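Side-chain contact in lipolytic protein G-D-S-L family (Veillonella parvula DSM 2008, PDB 4RW0), which probably hydrolyses ester bonds of lipid or other acyl substrates: residues E56-T61 and S100-V105. Numbering follows the deposited sequence.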
ATOM      1  N   GLU A  56      -2.255 -13.121   8.728  1.00 19.56           N
ATOM      2  CA  GLU A  56      -2.703 -14.193   9.685  1.00 20.01           C
ATOM      3  C   GLU A  56      -1.588 -14.520  10.607  1.00 19.82           C
ATOM      4  O   GLU A  56      -1.806 -14.696  11.811  1.00 21.56           O
ATOM      5  CB  GLU A  56      -3.094 -15.485   8.954  1.00 20.52           C
ATOM      6  CG  GLU A  56      -4.304 -15.396   8.019  1.00 24.17           C
ATOM      7  CD  GLU A  56      -4.469 -16.631   7.070  1.00 31.58           C
ATOM      8  OE1 GLU A  56      -3.475 -17.389   6.897  1.00 30.99           O
ATOM      9  OE2 GLU A  56      -5.567 -16.793   6.432  1.00 29.57           O
ATOM     10  N   ASN A  57      -0.355 -14.616  10.093  1.00 20.22           N
ATOM     11  CA  ASN A  57       0.755 -15.054  10.999  1.00 21.31           C
ATOM     12  C   ASN A  57       1.042 -13.992  12.040  1.00 22.12           C
ATOM     13  O   ASN A  57       1.347 -14.280  13.198  1.00 22.16           O
ATOM     14  CB  ASN A  57       2.044 -15.364  10.205  1.00 23.72           C
ATOM     15  CG  ASN A  57       1.864 -16.521   9.221  1.00 29.23           C
ATOM     16  OD1 ASN A  57       0.994 -17.388   9.396  1.00 27.73           O
ATOM     17  ND2 ASN A  57       2.631 -16.497   8.145  1.00 24.79           N
ATOM     18  N   TRP A  58       0.855 -12.734  11.673  1.00 20.64           N
ATOM     19  CA  TRP A  58       0.967 -11.681  12.686  1.00 18.54           C
ATOM     20  C   TRP A  58      -0.237 -11.682  13.625  1.00 18.81           C
ATOM     21  O   TRP A  58      -0.112 -11.536  14.849  1.00 18.37           O
ATOM     22  CB  TRP A  58       1.117 -10.279  11.994  1.00 19.21           C
ATOM     23  CG  TRP A  58       0.789  -9.125  12.904  1.00 16.85           C
ATOM     24  CD1 TRP A  58       1.595  -8.622  13.832  1.00 18.37           C
ATOM     25  CD2 TRP A  58      -0.439  -8.419  12.995  1.00 15.74           C
ATOM     26  NE1 TRP A  58       0.957  -7.635  14.527  1.00 20.70           N
ATOM     27  CE2 TRP A  58      -0.290  -7.463  13.986  1.00 16.61           C
ATOM     28  CE3 TRP A  58      -1.640  -8.489  12.315  1.00 18.51           C
ATOM     29  CZ2 TRP A  58      -1.305  -6.630  14.384  1.00 17.56           C
ATOM     30  CZ3 TRP A  58      -2.672  -7.568  12.652  1.00 17.85           C
ATOM     31  CH2 TRP A  58      -2.522  -6.709  13.709  1.00 17.76           C
ATOM     32  N   ALA A  59      -1.438 -11.749  13.058  1.00 18.78           N
ATOM     33  CA  ALA A  59      -2.655 -11.595  13.866  1.00 19.48           C
ATOM     34  C   ALA A  59      -2.758 -12.574  15.025  1.00 19.94           C
ATOM     35  O   ALA A  59      -3.168 -12.200  16.108  1.00 19.71           O
ATOM     36  CB  ALA A  59      -3.886 -11.736  12.963  1.00 22.26           C
ATOM     37  N   VAL A  60      -2.321 -13.793  14.808  0.67 21.99           N
ATOM     38  CA  VAL A  60      -2.354 -14.799  15.889  0.67 23.18           C
ATOM     39  C   VAL A  60      -1.445 -14.513  17.019  0.67 23.30           C
ATOM     40  O   VAL A  60      -1.629 -15.105  18.048  0.67 21.91           O
ATOM     41  CB  VAL A  60      -2.049 -16.235  15.405  0.67 25.43           C
ATOM     42  CG1 VAL A  60      -3.188 -16.669  14.538  0.67 28.67           C
ATOM     43  CG2 VAL A  60      -0.669 -16.380  14.721  0.67 22.49           C
ATOM     44  N   THR A  61      -0.476 -13.586  16.846  1.00 21.48           N
ATOM     45  CA  THR A  61       0.387 -13.136  17.923  1.00 19.95           C
ATOM     46  C   THR A  61       0.100 -11.776  18.449  1.00 23.22           C
ATOM     47  O   THR A  61       0.769 -11.325  19.364  1.00 22.55           O
ATOM     48  CB  THR A  61       1.869 -13.000  17.459  1.00 20.97           C
ATOM     49  OG1 THR A  61       2.027 -11.942  16.460  1.00 21.41           O
ATOM     50  CG2 THR A  61       2.284 -14.237  16.788  1.00 23.23           C
ATOM     51  N   SER A 100      -9.255  -5.951   9.811  1.00 25.67           N
ATOM     52  CA  SER A 100     -10.207  -5.172  10.628  1.00 29.07           C
ATOM     53  C   SER A 100     -10.519  -5.736  11.991  1.00 28.22           C
ATOM     54  O   SER A 100     -10.920  -4.986  12.881  1.00 29.52           O
ATOM     55  CB  SER A 100     -11.561  -5.018   9.945  1.00 30.19           C
ATOM     56  OG  SER A 100     -11.335  -4.145   8.874  1.00 40.84           O
ATOM     57  N   THR A 101     -10.247  -7.020  12.182  1.00 27.53           N
ATOM     58  CA  THR A 101     -10.478  -7.620  13.497  1.00 29.57           C
ATOM     59  C   THR A 101      -9.392  -7.278  14.487  1.00 30.66           C
ATOM     60  O   THR A 101      -9.582  -7.528  15.683  1.00 28.03           O
ATOM     61  CB  THR A 101     -10.579  -9.140  13.389  1.00 30.16           C
ATOM     62  OG1 THR A 101      -9.325  -9.662  12.939  1.00 34.31           O
ATOM     63  CG2 THR A 101     -11.686  -9.562  12.407  1.00 31.62           C
ATOM     64  N   LYS A 102      -8.240  -6.719  14.022  1.00 25.22           N
ATOM     65  CA  LYS A 102      -7.135  -6.391  14.946  1.00 26.99           C
ATOM     66  C   LYS A 102      -6.729  -4.931  14.971  1.00 24.41           C
ATOM     67  O   LYS A 102      -5.882  -4.524  15.756  1.00 24.47           O
ATOM     68  CB  LYS A 102      -5.874  -7.215  14.568  1.00 31.58           C
ATOM     69  CG  LYS A 102      -6.118  -8.723  14.604  1.00 32.53           C
ATOM     70  CD  LYS A 102      -6.141  -9.170  16.040  1.00 36.35           C
ATOM     71  CE  LYS A 102      -6.514 -10.638  16.084  1.00 40.34           C
ATOM     72  NZ  LYS A 102      -6.556 -11.000  17.509  1.00 41.85           N
ATOM     73  N   GLY A 103      -7.344  -4.145  14.107  1.00 27.65           N
ATOM     74  CA  GLY A 103      -7.073  -2.727  14.078  1.00 29.46           C
ATOM     75  C   GLY A 103      -7.932  -2.014  13.024  1.00 25.67           C
ATOM     76  O   GLY A 103      -8.730  -2.610  12.332  1.00 27.73           O
HETATM   77  N   MSE A 104      -7.727  -0.728  12.924  1.00 24.86           N
HETATM   78  CA  MSE A 104      -8.410   0.131  11.912  1.00 25.54           C
HETATM   79  C   MSE A 104      -7.545   0.154  10.674  1.00 25.80           C
HETATM   80  O   MSE A 104      -6.352   0.522  10.731  1.00 24.61           O
HETATM   81  CB  MSE A 104      -8.519   1.522  12.553  1.00 25.76           C
HETATM   82  CG  MSE A 104      -9.521   1.550  13.743  1.00 31.13           C
HETATM   83 SE   MSE A 104      -9.478   3.293  14.594  0.54 27.85          SE
HETATM   84  CE  MSE A 104      -7.966   3.024  15.808  1.00 39.21           C
ATOM     85  N   VAL A 105      -8.129  -0.209   9.549  1.00 24.78           N
ATOM     86  CA  VAL A 105      -7.425  -0.455   8.337  1.00 25.62           C
ATOM     87  C   VAL A 105      -7.286   0.847   7.540  1.00 29.00           C
ATOM     88  O   VAL A 105      -8.165   1.703   7.559  1.00 26.44           O
ATOM     89  CB  VAL A 105      -8.174  -1.472   7.490  1.00 27.64           C
ATOM     90  CG1 VAL A 105      -7.625  -1.585   6.107  1.00 30.44           C
ATOM     91  CG2 VAL A 105      -8.119  -2.861   8.140  1.00 31.79           C
TER
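Lys-102 meets Trp-58 and Ala-59 mainly through its methylene carbons. Its CB lies 3.5 Å from Trp-58 CH2, at the far end of the six-membered ring, and approaches that ring obliquely. Lys-102 CG lies 4.1 Å from Ala-59 CB. The two long side chains run past each other in opposite directions. Trp-58 holds CG anti to its backbone N (chi1 161°), and its indole extends to the base of the lysine. The lysine chain bends at chi2 (-76°) and then runs extended toward Ala-59 O.

The methylene CE of Lys-102 touches that carbonyl oxygen, with CE 3.7 Å from Ala-59 O. Lys-102 NZ stays 3.9 Å from Ala-59 O, too long for a hydrogen bond. Within 56-61, Trp-58 O accepts two bonds from Thr-61, one from N and one from OG1 at 2.7 Å.

The contact joins the C-terminal part of helix 48-59 to the turn between helix 85-100 and strand 104-108, in the parallel-sheet alpha/beta fold of SGNH hydrolases. Tyr-41 packs edge-to-face with Trp-58, and Arg-68 NH1 hydrogen-bonds to Lys-102 O. The chemistry implies apolar packing by the lysine's methylenes, while the ammonium may be weakly attracted to Ala-59 O.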